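Local coordinates for acetyltransferase PA1377 (Pseudomonas aeruginosa, PDB 2VI7), which is a putative GNAT-family N-acetyltransferase, which would be expected to transfer an acetyl group from acetyl-coenzyme A to an amine of a substrate not yet identified, at residues L111-D115 / N116-L120; A132-L135 / A136-K140; Y25-P28 / A29-R32; G103-L106 / L107-L111. All coordinates share one frame; numbering follows the deposited sequence.

Contact 1 of 4, residues L111-D115 / N116-L120; sequences LDIAD and NWMNL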
ATOM      1  N   LEU A 111      15.128   8.803  -8.317  1.00 24.07           N
ATOM      2  CA  LEU A 111      15.048   7.951  -9.496  1.00 24.37           C
ATOM      3  C   LEU A 111      16.427   7.469  -9.930  1.00 26.53           C
ATOM      4  O   LEU A 111      16.547   6.415 -10.550  1.00 26.59           O
ATOM      5  CB  LEU A 111      14.362   8.702 -10.636  1.00 22.30           C
ATOM      6  CG  LEU A 111      12.898   9.034 -10.356  1.00 20.28           C
ATOM      7  CD1 LEU A 111      12.281   9.760 -11.536  1.00 19.16           C
ATOM      8  CD2 LEU A 111      12.153   7.747 -10.056  1.00 20.57           C
ATOM      9  N   ASP A 112      17.459   8.252  -9.615  1.00 28.07           N
ATOM     10  CA  ASP A 112      18.832   7.877  -9.931  1.00 28.50           C
ATOM     11  C   ASP A 112      19.167   6.677  -9.042  1.00 29.69           C
ATOM     12  O   ASP A 112      19.765   5.698  -9.492  1.00 30.59           O
ATOM     13  CB  ASP A 112      19.799   9.024  -9.617  1.00 31.71           C
ATOM     14  CG  ASP A 112      21.273   8.616  -9.793  1.00 35.68           C
ATOM     15  OD1 ASP A 112      22.102   8.903  -8.894  1.00 37.27           O
ATOM     16  OD2 ASP A 112      21.601   8.005 -10.832  1.00 37.05           O
ATOM     17  N   ILE A 113      18.771   6.764  -7.774  1.00 28.39           N
ATOM     18  CA  ILE A 113      19.004   5.694  -6.815  1.00 28.37           C
ATOM     19  C   ILE A 113      18.215   4.447  -7.213  1.00 28.02           C
ATOM     20  O   ILE A 113      18.726   3.327  -7.148  1.00 28.98           O
ATOM     21  CB  ILE A 113      18.561   6.107  -5.394  1.00 28.45           C
ATOM     22  CG1 ILE A 113      19.396   7.287  -4.895  1.00 28.77           C
ATOM     23  CG2 ILE A 113      18.671   4.915  -4.455  1.00 28.13           C
ATOM     24  CD1 ILE A 113      20.877   6.993  -4.760  1.00 31.36           C
ATOM     25  N   ALA A 114      16.966   4.659  -7.620  1.00 26.93           N
ATOM     26  CA  ALA A 114      16.081   3.579  -8.018  1.00 25.17           C
ATOM     27  C   ALA A 114      16.596   2.868  -9.258  1.00 25.75           C
ATOM     28  O   ALA A 114      16.615   1.639  -9.312  1.00 26.51           O
ATOM     29  CB  ALA A 114      14.675   4.129  -8.274  1.00 23.70           C
ATOM     30  N   ASP A 115      17.032   3.643 -10.246  1.00 25.99           N
ATOM     31  CA  ASP A 115      17.521   3.075 -11.496  1.00 25.86           C
ATOM     32  C   ASP A 115      18.923   2.502 -11.444  1.00 25.62           C
ATOM     33  O   ASP A 115      19.142   1.340 -11.762  1.00 26.46           O
ATOM     34  CB  ASP A 115      17.529   4.113 -12.629  1.00 27.42           C
ATOM     35  CG  ASP A 115      16.172   4.696 -12.922  1.00 28.16           C
ATOM     36  OD1 ASP A 115      15.161   4.152 -12.441  1.00 32.08           O
ATOM     37  OD2 ASP A 115      16.128   5.709 -13.655  1.00 28.33           O
ATOM     38  N   ASN A 116      19.872   3.334 -11.042  1.00 26.18           N
ATOM     39  CA  ASN A 116      21.271   2.946 -11.054  1.00 25.81           C
ATOM     40  C   ASN A 116      21.864   2.221  -9.875  1.00 25.33           C
ATOM     41  O   ASN A 116      22.923   1.618 -10.001  1.00 26.22           O
ATOM     42  CB  ASN A 116      22.105   4.178 -11.389  1.00 25.37           C
ATOM     43  CG  ASN A 116      21.657   4.821 -12.681  1.00 26.26           C
ATOM     44  OD1 ASN A 116      21.554   4.150 -13.711  1.00 26.64           O
ATOM     45  ND2 ASN A 116      21.376   6.117 -12.637  1.00 25.94           N
ATOM     46  N   TRP A 117      21.195   2.254  -8.737  1.00 25.00           N
ATOM     47  CA  TRP A 117      21.735   1.569  -7.590  1.00 24.87           C
ATOM     48  C   TRP A 117      20.834   0.442  -7.121  1.00 25.57           C
ATOM     49  O   TRP A 117      21.312  -0.652  -6.834  1.00 26.65           O
ATOM     50  CB  TRP A 117      22.006   2.579  -6.483  1.00 25.34           C
ATOM     51  CG  TRP A 117      22.918   3.661  -6.961  1.00 25.60           C
ATOM     52  CD1 TRP A 117      22.577   4.753  -7.710  1.00 26.43           C
ATOM     53  CD2 TRP A 117      24.338   3.725  -6.786  1.00 26.34           C
ATOM     54  NE1 TRP A 117      23.696   5.492  -8.012  1.00 25.04           N
ATOM     55  CE2 TRP A 117      24.791   4.885  -7.458  1.00 25.46           C
ATOM     56  CE3 TRP A 117      25.273   2.914  -6.126  1.00 27.24           C
ATOM     57  CZ2 TRP A 117      26.142   5.256  -7.487  1.00 26.45           C
ATOM     58  CZ3 TRP A 117      26.619   3.285  -6.153  1.00 27.61           C
ATOM     59  CH2 TRP A 117      27.038   4.448  -6.832  1.00 26.49           C
ATOM     60  N   MET A 118      19.534   0.685  -7.061  1.00 25.52           N
ATOM     61  CA  MET A 118      18.625  -0.360  -6.618  1.00 26.58           C
ATOM     62  C   MET A 118      18.210  -1.232  -7.787  1.00 25.62           C
ATOM     63  O   MET A 118      17.808  -2.380  -7.597  1.00 26.48           O
ATOM     64  CB  MET A 118      17.374   0.237  -5.972  1.00 28.61           C
ATOM     65  CG  MET A 118      17.571   0.887  -4.613  1.00 29.14           C
ATOM     66  SD  MET A 118      15.972   1.400  -3.982  1.00 31.63           S
ATOM     67  CE  MET A 118      16.399   2.140  -2.428  1.00 30.80           C
ATOM     68  N   ASN A 119      18.307  -0.675  -8.991  1.00 25.18           N
ATOM     69  CA  ASN A 119      17.935  -1.373 -10.221  1.00 25.84           C
ATOM     70  C   ASN A 119      16.465  -1.809 -10.148  1.00 25.45           C
ATOM     71  O   ASN A 119      16.122  -2.947 -10.468  1.00 24.60           O
ATOM     72  CB  ASN A 119      18.872  -2.579 -10.434  1.00 27.88           C
ATOM     73  CG  ASN A 119      18.802  -3.157 -11.850  1.00 29.21           C
ATOM     74  OD1 ASN A 119      18.744  -2.422 -12.838  1.00 29.37           O
ATOM     75  ND2 ASN A 119      18.836  -4.484 -11.947  1.00 29.51           N
ATOM     76  N   LEU A 120      15.598  -0.891  -9.716  1.00 25.50           N
ATOM     77  CA  LEU A 120      14.169  -1.173  -9.612  1.00 24.41           C
ATOM     78  C   LEU A 120      13.546  -1.115 -10.997  1.00 25.04           C
ATOM     79  O   LEU A 120      13.946  -0.304 -11.833  1.00 25.47           O
ATOM     80  CB  LEU A 120      13.474  -0.157  -8.701  1.00 22.08           C
ATOM     81  CG  LEU A 120      13.836  -0.183  -7.221  1.00 21.72           C
ATOM     82  CD1 LEU A 120      13.067   0.912  -6.500  1.00 19.91           C
ATOM     83  CD2 LEU A 120      13.527  -1.563  -6.640  1.00 19.98           C
TER
HETATM   84  O   HOH W   1      13.442   2.429 -11.641  1.00 25.95           O

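Contact 2 of 4, residues A132-L135 / A136-K140; sequences APAL and ALYRK. With SO4 (sulfate ion), chain E.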
ATOM      1  N   ALA A 132      -1.999  19.939 -10.701  1.00 27.55           N
ATOM      2  CA  ALA A 132      -1.368  20.054 -12.010  1.00 27.70           C
ATOM      3  C   ALA A 132       0.155  20.129 -12.016  1.00 28.45           C
ATOM      4  O   ALA A 132       0.810  19.382 -12.741  1.00 29.15           O
ATOM      5  CB  ALA A 132      -1.955  21.235 -12.757  1.00 28.52           C
ATOM      6  N   PRO A 133       0.750  21.057 -11.252  1.00 28.29           N
ATOM      7  CA  PRO A 133       2.215  21.076 -11.283  1.00 29.01           C
ATOM      8  C   PRO A 133       2.881  19.735 -10.902  1.00 29.93           C
ATOM      9  O   PRO A 133       3.866  19.337 -11.520  1.00 32.14           O
ATOM     10  CB  PRO A 133       2.577  22.214 -10.317  1.00 28.20           C
ATOM     11  CG  PRO A 133       1.312  22.465  -9.535  1.00 28.14           C
ATOM     12  CD  PRO A 133       0.225  22.221 -10.525  1.00 27.39           C
ATOM     13  N   ALA A 134       2.347  19.040  -9.898  1.00 29.04           N
ATOM     14  CA  ALA A 134       2.925  17.762  -9.481  1.00 26.59           C
ATOM     15  C   ALA A 134       2.780  16.728 -10.593  1.00 26.22           C
ATOM     16  O   ALA A 134       3.702  15.967 -10.873  1.00 25.47           O
ATOM     17  CB  ALA A 134       2.244  17.262  -8.213  1.00 25.53           C
ATOM     18  N   LEU A 135       1.613  16.709 -11.224  1.00 25.70           N
ATOM     19  CA  LEU A 135       1.335  15.772 -12.304  1.00 25.67           C
ATOM     20  C   LEU A 135       2.304  16.005 -13.452  1.00 25.59           C
ATOM     21  O   LEU A 135       2.773  15.059 -14.088  1.00 26.09           O
ATOM     22  CB  LEU A 135      -0.093  15.971 -12.814  1.00 25.78           C
ATOM     23  CG  LEU A 135      -1.028  14.775 -12.992  1.00 27.14           C
ATOM     24  CD1 LEU A 135      -2.263  15.259 -13.738  1.00 29.14           C
ATOM     25  CD2 LEU A 135      -0.347  13.637 -13.745  1.00 27.69           C
ATOM     26  N   ALA A 136       2.581  17.278 -13.721  1.00 24.49           N
ATOM     27  CA  ALA A 136       3.487  17.665 -14.790  1.00 24.88           C
ATOM     28  C   ALA A 136       4.893  17.197 -14.442  1.00 24.78           C
ATOM     29  O   ALA A 136       5.634  16.743 -15.313  1.00 25.05           O
ATOM     30  CB  ALA A 136       3.462  19.188 -14.980  1.00 23.29           C
ATOM     31  N   LEU A 137       5.247  17.304 -13.164  1.00 24.03           N
ATOM     32  CA  LEU A 137       6.560  16.886 -12.685  1.00 25.05           C
ATOM     33  C   LEU A 137       6.767  15.371 -12.831  1.00 25.05           C
ATOM     34  O   LEU A 137       7.784  14.924 -13.362  1.00 26.16           O
ATOM     35  CB  LEU A 137       6.746  17.296 -11.216  1.00 23.95           C
ATOM     36  CG  LEU A 137       8.011  16.767 -10.525  1.00 23.25           C
ATOM     37  CD1 LEU A 137       9.231  17.349 -11.193  1.00 22.00           C
ATOM     38  CD2 LEU A 137       8.006  17.142  -9.059  1.00 24.11           C
ATOM     39  N   TYR A 138       5.801  14.587 -12.364  1.00 23.73           N
ATOM     40  CA  TYR A 138       5.896  13.140 -12.442  1.00 23.01           C
ATOM     41  C   TYR A 138       5.879  12.673 -13.889  1.00 23.83           C
ATOM     42  O   TYR A 138       6.560  11.718 -14.240  1.00 23.76           O
ATOM     43  CB  TYR A 138       4.760  12.504 -11.639  1.00 21.92           C
ATOM     44  CG  TYR A 138       4.727  12.980 -10.192  1.00 22.11           C
ATOM     45  CD1 TYR A 138       5.909  13.152  -9.470  1.00 21.39           C
ATOM     46  CD2 TYR A 138       3.520  13.257  -9.546  1.00 23.41           C
ATOM     47  CE1 TYR A 138       5.892  13.590  -8.143  1.00 23.49           C
ATOM     48  CE2 TYR A 138       3.489  13.693  -8.209  1.00 22.97           C
ATOM     49  CZ  TYR A 138       4.682  13.860  -7.517  1.00 23.71           C
ATOM     50  OH  TYR A 138       4.677  14.308  -6.214  1.00 24.34           O
ATOM     51  N   ARG A 139       5.103  13.345 -14.731  1.00 24.24           N
ATOM     52  CA  ARG A 139       5.045  12.991 -16.149  1.00 24.77           C
ATOM     53  C   ARG A 139       6.381  13.315 -16.818  1.00 24.90           C
ATOM     54  O   ARG A 139       6.817  12.603 -17.717  1.00 24.58           O
ATOM     55  CB  ARG A 139       3.919  13.752 -16.850  1.00 24.44           C
ATOM     56  CG  ARG A 139       2.554  13.169 -16.601  1.00 24.10           C
ATOM     57  CD  ARG A 139       1.469  14.034 -17.197  1.00 26.17           C
ATOM     58  NE  ARG A 139       0.163  13.384 -17.113  1.00 27.19           N
ATOM     59  CZ  ARG A 139      -0.990  14.001 -17.344  1.00 28.25           C
ATOM     60  NH1 ARG A 139      -1.005  15.287 -17.668  1.00 29.42           N
ATOM     61  NH2 ARG A 139      -2.129  13.334 -17.266  1.00 31.60           N
ATOM     62  N   LYS A 140       7.019  14.397 -16.384  1.00 25.54           N
ATOM     63  CA  LYS A 140       8.317  14.791 -16.916  1.00 24.72           C
ATOM     64  C   LYS A 140       9.327  13.663 -16.694  1.00 25.94           C
ATOM     65  O   LYS A 140      10.194  13.426 -17.535  1.00 28.02           O
ATOM     66  CB  LYS A 140       8.810  16.054 -16.205  1.00 24.83           C
ATOM     67  CG  LYS A 140      10.303  16.303 -16.351  1.00 25.95           C
ATOM     68  CD  LYS A 140      10.773  17.457 -15.490  1.00 27.65           C
ATOM     69  CE  LYS A 140      12.293  17.447 -15.334  1.00 29.85           C
ATOM     70  NZ  LYS A 140      13.024  17.398 -16.639  1.00 31.51           N
TER
HETATM   71  S   SO4 E1172      -0.574  10.016 -18.525  1.00 32.56           S
HETATM   72  O1  SO4 E1172      -0.438  10.537 -17.155  1.00 33.44           O
HETATM   73  O2  SO4 E1172      -0.328   8.560 -18.541  1.00 31.01           O
HETATM   74  O3  SO4 E1172      -1.944  10.282 -19.035  1.00 34.20           O
HETATM   75  O4  SO4 E1172       0.438  10.689 -19.346  1.00 32.96           O

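Contact 3 of 4, residues Y25-P28 / A29-R32; sequences YNDP and AVAR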
ATOM      1  N   TYR A  25       6.272  20.040   7.199  1.00 39.58           N
ATOM      2  CA  TYR A  25       4.928  19.490   7.200  1.00 41.01           C
ATOM      3  C   TYR A  25       3.924  20.313   7.999  1.00 42.02           C
ATOM      4  O   TYR A  25       2.715  20.119   7.865  1.00 41.74           O
ATOM      5  CB  TYR A  25       4.981  18.052   7.710  1.00 42.73           C
ATOM      6  CG  TYR A  25       5.698  17.122   6.753  1.00 45.46           C
ATOM      7  CD1 TYR A  25       6.458  16.050   7.221  1.00 47.37           C
ATOM      8  CD2 TYR A  25       5.610  17.314   5.371  1.00 46.39           C
ATOM      9  CE1 TYR A  25       7.118  15.189   6.333  1.00 49.09           C
ATOM     10  CE2 TYR A  25       6.260  16.467   4.478  1.00 48.15           C
ATOM     11  CZ  TYR A  25       7.011  15.405   4.963  1.00 49.62           C
ATOM     12  OH  TYR A  25       7.639  14.551   4.084  1.00 51.78           O
ATOM     13  N   ASN A  26       4.421  21.234   8.824  1.00 42.70           N
ATOM     14  CA  ASN A  26       3.537  22.080   9.614  1.00 43.29           C
ATOM     15  C   ASN A  26       2.949  23.187   8.748  1.00 41.90           C
ATOM     16  O   ASN A  26       2.102  23.948   9.203  1.00 42.99           O
ATOM     17  CB  ASN A  26       4.270  22.666  10.832  1.00 45.72           C
ATOM     18  CG  ASN A  26       4.288  21.708  12.025  1.00 48.19           C
ATOM     19  OD1 ASN A  26       3.889  20.540  11.917  1.00 49.75           O
ATOM     20  ND2 ASN A  26       4.760  22.197  13.169  1.00 49.66           N
ATOM     21  N   ASP A  27       3.404  23.283   7.502  1.00 39.66           N
ATOM     22  CA  ASP A  27       2.851  24.268   6.577  1.00 38.28           C
ATOM     23  C   ASP A  27       1.691  23.523   5.914  1.00 37.07           C
ATOM     24  O   ASP A  27       1.906  22.568   5.169  1.00 36.62           O
ATOM     25  CB  ASP A  27       3.880  24.680   5.516  1.00 38.29           C
ATOM     26  CG  ASP A  27       3.329  25.716   4.526  1.00 39.48           C
ATOM     27  OD1 ASP A  27       2.091  25.902   4.469  1.00 38.17           O
ATOM     28  OD2 ASP A  27       4.136  26.337   3.795  1.00 39.82           O
ATOM     29  N   PRO A  28       0.446  23.944   6.184  1.00 36.39           N
ATOM     30  CA  PRO A  28      -0.734  23.289   5.607  1.00 35.85           C
ATOM     31  C   PRO A  28      -0.746  23.203   4.080  1.00 35.18           C
ATOM     32  O   PRO A  28      -1.351  22.292   3.513  1.00 36.31           O
ATOM     33  CB  PRO A  28      -1.897  24.107   6.179  1.00 35.45           C
ATOM     34  CG  PRO A  28      -1.309  25.464   6.320  1.00 36.87           C
ATOM     35  CD  PRO A  28       0.058  25.163   6.912  1.00 36.91           C
ATOM     36  N   ALA A  29      -0.076  24.141   3.416  1.00 33.31           N
ATOM     37  CA  ALA A  29      -0.006  24.142   1.960  1.00 31.36           C
ATOM     38  C   ALA A  29       0.847  22.966   1.477  1.00 30.43           C
ATOM     39  O   ALA A  29       0.680  22.465   0.363  1.00 30.48           O
ATOM     40  CB  ALA A  29       0.592  25.443   1.483  1.00 32.23           C
ATOM     41  N   VAL A  30       1.775  22.540   2.324  1.00 29.03           N
ATOM     42  CA  VAL A  30       2.655  21.418   2.012  1.00 29.06           C
ATOM     43  C   VAL A  30       1.982  20.117   2.443  1.00 29.63           C
ATOM     44  O   VAL A  30       1.860  19.178   1.654  1.00 30.81           O
ATOM     45  CB  VAL A  30       4.013  21.526   2.761  1.00 27.61           C
ATOM     46  CG1 VAL A  30       4.841  20.265   2.543  1.00 27.03           C
ATOM     47  CG2 VAL A  30       4.771  22.744   2.282  1.00 27.07           C
ATOM     48  N   ALA A  31       1.539  20.073   3.696  1.00 28.83           N
ATOM     49  CA  ALA A  31       0.891  18.892   4.244  1.00 28.18           C
ATOM     50  C   ALA A  31      -0.362  18.460   3.487  1.00 28.41           C
ATOM     51  O   ALA A  31      -0.621  17.266   3.352  1.00 28.95           O
ATOM     52  CB  ALA A  31       0.552  19.124   5.715  1.00 27.96           C
ATOM     53  N   ARG A  32      -1.133  19.413   2.972  1.00 28.63           N
ATOM     54  CA  ARG A  32      -2.371  19.052   2.292  1.00 28.69           C
ATOM     55  C   ARG A  32      -2.214  18.359   0.954  1.00 29.06           C
ATOM     56  O   ARG A  32      -3.129  17.676   0.517  1.00 30.42           O
ATOM     57  CB  ARG A  32      -3.285  20.271   2.143  1.00 28.82           C
ATOM     58  CG  ARG A  32      -2.811  21.309   1.169  1.00 33.67           C
ATOM     59  CD  ARG A  32      -3.769  22.490   1.111  1.00 37.05           C
ATOM     60  NE  ARG A  32      -4.964  22.222   0.309  1.00 41.03           N
ATOM     61  CZ  ARG A  32      -4.967  22.083  -1.019  1.00 42.90           C
ATOM     62  NH1 ARG A  32      -3.834  22.178  -1.707  1.00 44.35           N
ATOM     63  NH2 ARG A  32      -6.109  21.877  -1.669  1.00 43.20           N
TER

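Contact 4 of 4, residues G103-L106 / L107-L111; sequences GSRL and LGELL. With SO4 (sulfate ion), chain F.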
ATOM      1  N   GLY A 103      11.183  20.159  -6.306  1.00 33.69           N
ATOM      2  CA  GLY A 103      10.588  18.870  -6.611  1.00 32.41           C
ATOM      3  C   GLY A 103      11.395  18.039  -7.592  1.00 32.26           C
ATOM      4  O   GLY A 103      11.677  16.869  -7.330  1.00 31.58           O
ATOM      5  N   SER A 104      11.764  18.636  -8.722  0.50 31.85           N
ATOM      6  CA  SER A 104      12.536  17.932  -9.739  0.50 32.32           C
ATOM      7  C   SER A 104      13.885  17.479  -9.196  0.50 31.90           C
ATOM      8  O   SER A 104      14.369  16.404  -9.544  0.50 32.23           O
ATOM      9  CB  SER A 104      12.757  18.829 -10.956  0.50 32.15           C
ATOM     10  OG  SER A 104      13.575  19.935 -10.623  0.50 33.80           O
ATOM     11  N   ARG A 105      14.487  18.308  -8.351  1.00 31.51           N
ATOM     12  CA  ARG A 105      15.777  18.004  -7.746  1.00 30.94           C
ATOM     13  C   ARG A 105      15.671  16.719  -6.931  1.00 29.57           C
ATOM     14  O   ARG A 105      16.437  15.768  -7.121  1.00 27.78           O
ATOM     15  CB  ARG A 105      16.183  19.163  -6.839  1.00 33.43           C
ATOM     16  CG  ARG A 105      17.623  19.155  -6.373  1.00 38.75           C
ATOM     17  CD  ARG A 105      18.553  19.803  -7.387  1.00 42.28           C
ATOM     18  NE  ARG A 105      19.889  20.023  -6.828  1.00 46.88           N
ATOM     19  CZ  ARG A 105      20.754  19.053  -6.536  1.00 49.08           C
ATOM     20  NH1 ARG A 105      21.944  19.355  -6.026  1.00 50.82           N
ATOM     21  NH2 ARG A 105      20.439  17.782  -6.761  1.00 50.60           N
ATOM     22  N   LEU A 106      14.704  16.708  -6.019  1.00 28.84           N
ATOM     23  CA  LEU A 106      14.455  15.568  -5.150  1.00 27.86           C
ATOM     24  C   LEU A 106      14.085  14.305  -5.929  1.00 27.40           C
ATOM     25  O   LEU A 106      14.676  13.246  -5.708  1.00 28.05           O
ATOM     26  CB  LEU A 106      13.324  15.896  -4.158  1.00 26.94           C
ATOM     27  CG  LEU A 106      13.616  16.757  -2.922  1.00 25.79           C
ATOM     28  CD1 LEU A 106      12.306  17.232  -2.310  1.00 25.92           C
ATOM     29  CD2 LEU A 106      14.427  15.962  -1.911  1.00 25.45           C
ATOM     30  N   LEU A 107      13.116  14.425  -6.836  1.00 25.69           N
ATOM     31  CA  LEU A 107      12.639  13.283  -7.611  1.00 25.43           C
ATOM     32  C   LEU A 107      13.699  12.706  -8.540  1.00 26.04           C
ATOM     33  O   LEU A 107      13.898  11.495  -8.585  1.00 27.01           O
ATOM     34  CB  LEU A 107      11.381  13.665  -8.411  1.00 22.46           C
ATOM     35  CG  LEU A 107      10.682  12.523  -9.165  1.00 21.39           C
ATOM     36  CD1 LEU A 107      10.372  11.381  -8.197  1.00 19.64           C
ATOM     37  CD2 LEU A 107       9.414  13.026  -9.843  1.00 20.11           C
ATOM     38  N   GLY A 108      14.377  13.576  -9.277  1.00 26.47           N
ATOM     39  CA  GLY A 108      15.407  13.119 -10.182  1.00 27.29           C
ATOM     40  C   GLY A 108      16.442  12.293  -9.446  1.00 29.50           C
ATOM     41  O   GLY A 108      16.928  11.287  -9.956  1.00 31.02           O
ATOM     42  N   GLU A 109      16.760  12.704  -8.224  1.00 30.17           N
ATOM     43  CA  GLU A 109      17.755  12.014  -7.418  1.00 30.29           C
ATOM     44  C   GLU A 109      17.261  10.683  -6.856  1.00 29.20           C
ATOM     45  O   GLU A 109      18.040   9.743  -6.741  1.00 29.40           O
ATOM     46  CB  GLU A 109      18.220  12.920  -6.278  1.00 33.67           C
ATOM     47  CG  GLU A 109      19.476  12.435  -5.570  1.00 39.01           C
ATOM     48  CD  GLU A 109      20.749  12.901  -6.261  1.00 42.21           C
ATOM     49  OE1 GLU A 109      20.651  13.452  -7.382  1.00 42.66           O
ATOM     50  OE2 GLU A 109      21.836  12.711  -5.675  1.00 44.06           O
ATOM     51  N   LEU A 110      15.984  10.597  -6.487  1.00 27.93           N
ATOM     52  CA  LEU A 110      15.439   9.341  -5.973  1.00 25.85           C
ATOM     53  C   LEU A 110      15.398   8.320  -7.106  1.00 25.42           C
ATOM     54  O   LEU A 110      15.604   7.125  -6.884  1.00 25.56           O
ATOM     55  CB  LEU A 110      14.017   9.528  -5.437  1.00 26.77           C
ATOM     56  CG  LEU A 110      13.751  10.309  -4.150  1.00 26.78           C
ATOM     57  CD1 LEU A 110      12.272  10.269  -3.856  1.00 27.35           C
ATOM     58  CD2 LEU A 110      14.513   9.697  -2.997  1.00 28.16           C
ATOM     59  N   LEU A 111      15.128   8.803  -8.317  1.00 24.07           N
ATOM     60  CA  LEU A 111      15.048   7.951  -9.496  1.00 24.37           C
ATOM     61  C   LEU A 111      16.427   7.469  -9.930  1.00 26.53           C
ATOM     62  O   LEU A 111      16.547   6.415 -10.550  1.00 26.59           O
ATOM     63  CB  LEU A 111      14.362   8.702 -10.636  1.00 22.30           C
ATOM     64  CG  LEU A 111      12.898   9.034 -10.356  1.00 20.28           C
ATOM     65  CD1 LEU A 111      12.281   9.760 -11.536  1.00 19.16           C
ATOM     66  CD2 LEU A 111      12.153   7.747 -10.056  1.00 20.57           C
TER
HETATM   67  S   SO4 F1173       9.758  21.985  -9.493  1.00 60.12           S
HETATM   68  O1  SO4 F1173       9.572  21.726  -8.041  1.00 60.62           O
HETATM   69  O2  SO4 F1173       8.627  21.399 -10.253  1.00 60.12           O
HETATM   70  O3  SO4 F1173       9.770  23.445  -9.746  1.00 60.98           O
HETATM   71  O4  SO4 F1173      11.046  21.394  -9.937  1.00 59.83           O

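Contact 1 of 4, residues L111-D115 / N116-L120
Asp112 carries its CG trans to the backbone N (chi1 174°) while Asn116, one turn on, holds its own CG beside the backbone N (chi1 -55°), and these settings swing carboxylate and amide together on one flank of the helix. Asn116 ND2 donates to Asp112 OD2 at 2.6 Å, meeting the oxygen almost end-on along its C-O bond and with that oxygen in the plane of the amide. An acid followed four residues later by an amide suits an i to i+4 side-chain bond, since acceptor and donor come round to the same side. Trp117 turns an edge to the backbone, its CD1 3.5 Å from Asp112 O, and the same CD1 meets Ile113 CD1 at 4.1 Å.

Near its end the helix widens into a pi-type turn: Ile113 O accepts from Met118 N (2.8 Å), five residues on, as well as from Trp117 N (3.1 Å). Ala114 O then takes Leu120 N at 2.8 Å. Asn119, with positive phi, is where the chain leaves the helical path, a conformation asparagine tolerates well. A water links Asp115 OD1 to Leu120 O.

This is the C-terminal end of helix 102-117, in the beta-alpha-beta crossover between strands 86-95 and 122-128. Ala114 and Met118 rest on Leu75 of strand 68-77 and Leu120 on Gln77, while Asp115 forms a salt bridge with Arg167 of strand 158-168.

Contact 2 of 4, residues A132-L135 / A136-K140
Leu135 and Arg139 meet one turn apart on helix 132-140, the helix that follows strand 122-128 in the GNAT fold. The leucine lays CD2 over one face of the guanidinium, 3.4 Å from Arg139 NE and displaced toward the rim. On the inner side of the helix Ala134 CB touches Tyr138 CE2 at 3.8 Å, and Ala134 O lies over a face of the phenol ring, with Tyr138 CD2 at 3.0 Å. Alanine suits this place because a single methyl leaves room for the ring to lie close to the backbone.

The next shell fixes these groups. Ordinary i to i+4 bonds hold the turns, among them Tyr138 N to Ala134 O, so one carbonyl both takes a hydrogen bond and faces the ring of the residue that donates it. Tyr138 reaches inward between Leu125 and Val127 of strand 122-128 and Leu107 of helix 102-117, and its hydroxyl is hydrogen-bonded to Val93 N of strand 86-95. Leu135 lies against Tyr163 and Met165 of strand 158-168.

On the outer side Arg139 is stretched from CG to NE (chi2 174°), which carries its cationic end to a sulfate, probably from the crystallisation liquor, also held by Thr145. Sulfate O1 lies in the guanidinium plane at its edge, 2.9 Å from Arg139 NE, with a weaker bond from Arg139 NH2 at 3.3 Å.

Contact 3 of 4, residues Y25-P28 / A29-R32
Asp27 O is gripped by two backbone donors of the next turn, Val30 N at 2.8 Å and Ala31 N at 2.9 Å. The Ala31 bond is nearly straight (172°), whereas Val30 N comes from well above the carbonyl plane. Asp27 is also the N-cap of helix 28-31: its OD1 takes Ala29 N at 3.0 Å, approached from above the carboxylate plane. With CG trans to the backbone N (chi1 -180°), the carboxylate folds back over the first turn. Proline suits the position after the cap, as it has no N-H to satisfy and its ring fixes phi near the helical value.

On the buried side Val30 CG1 reaches the ring edge of Tyr25 at CD2, 4.2 Å away, and both side chains lie on Ala94 of strand 86-95. Arg32 N closes the last turn on Pro28 O, and the Arg32 side chain forms a salt bridge with Asp156. The short helix thus has donors satisfied at its start, while the carbonyls of Ala31 and Arg32, at and just past its end, receive Arg82 of the second subunit; the negative charge of Asp27 at the N-terminal end of this helix probably also interacts favourably with the helix dipole.

Contact 4 of 4, residues G103-L106 / L107-L111
Leu107 and Gly103 are joined near the start of helix 102-117, the helix of the GNAT beta-alpha-beta crossover, whose N-terminal turn typically receives the pyrophosphate of acetyl-coenzyme A in this family. Leu107 N donates to Gly103 O at 2.9 Å, and Gly108 N to Ser104 O at 2.8 Å.

The tight side is the buried one. Leu106 and Leu110, a turn apart, lie on Leu61 of strand 58-65, branched apolar side chains filling the space between helix and sheet. Leu107 points another way and fills the space toward Leu137 and Tyr138 of helix 132-140 and Phe141.

The pairing of Arg105 with Glu109 is the looser part. Their guanidinium and carboxylate do not close a salt bridge: Arg105 NH2 stays 4.4 Å from Glu109 OE1, near the plane of the guanidinium, and the opposite charges probably attract only weakly. Both side chains also lean on Leu10 of strand 8-12. The backbone bond beneath them is long, Glu109 N to Arg105 O at 3.3 Å. Alongside, a CB at Gly108 would lie only 3.0 Å from Ser104 O, a tight fit that glycine avoids.

At the helix start, a sulfate is held by main-chain N-H groups, including that of Gly101, consistent with a phosphate-binding role. Sulfate O4 accepts from Ser104 N at 3.1 Å. Sulfate O1 accepts from Gly103 N at 2.8 Å.

Overall arrangement
Contacts 4 and 1 are successive parts of one helix, 102-117, sharing Leu111, with centres 12 Å apart: the first lies at its sulfate-binding start, the second at its C-terminal end. Contact 2, on the neighbouring helix 132-140, packs against contact 4, where Tyr138 CD1 meets Leu107 CD2 at 3.5 Å and Leu137 CD1 meets Ser104 CA at 3.7 Å. Azide is bound about 4 Å from the side chain of Ala134, and the sulfate beside Gly103 probably marks where a cofactor phosphate would sit. Contact 3 stands apart, its centre about 20 Å from that of contact 4 and 29 Å from that of contact 1, and alone among the four touches the second subunit.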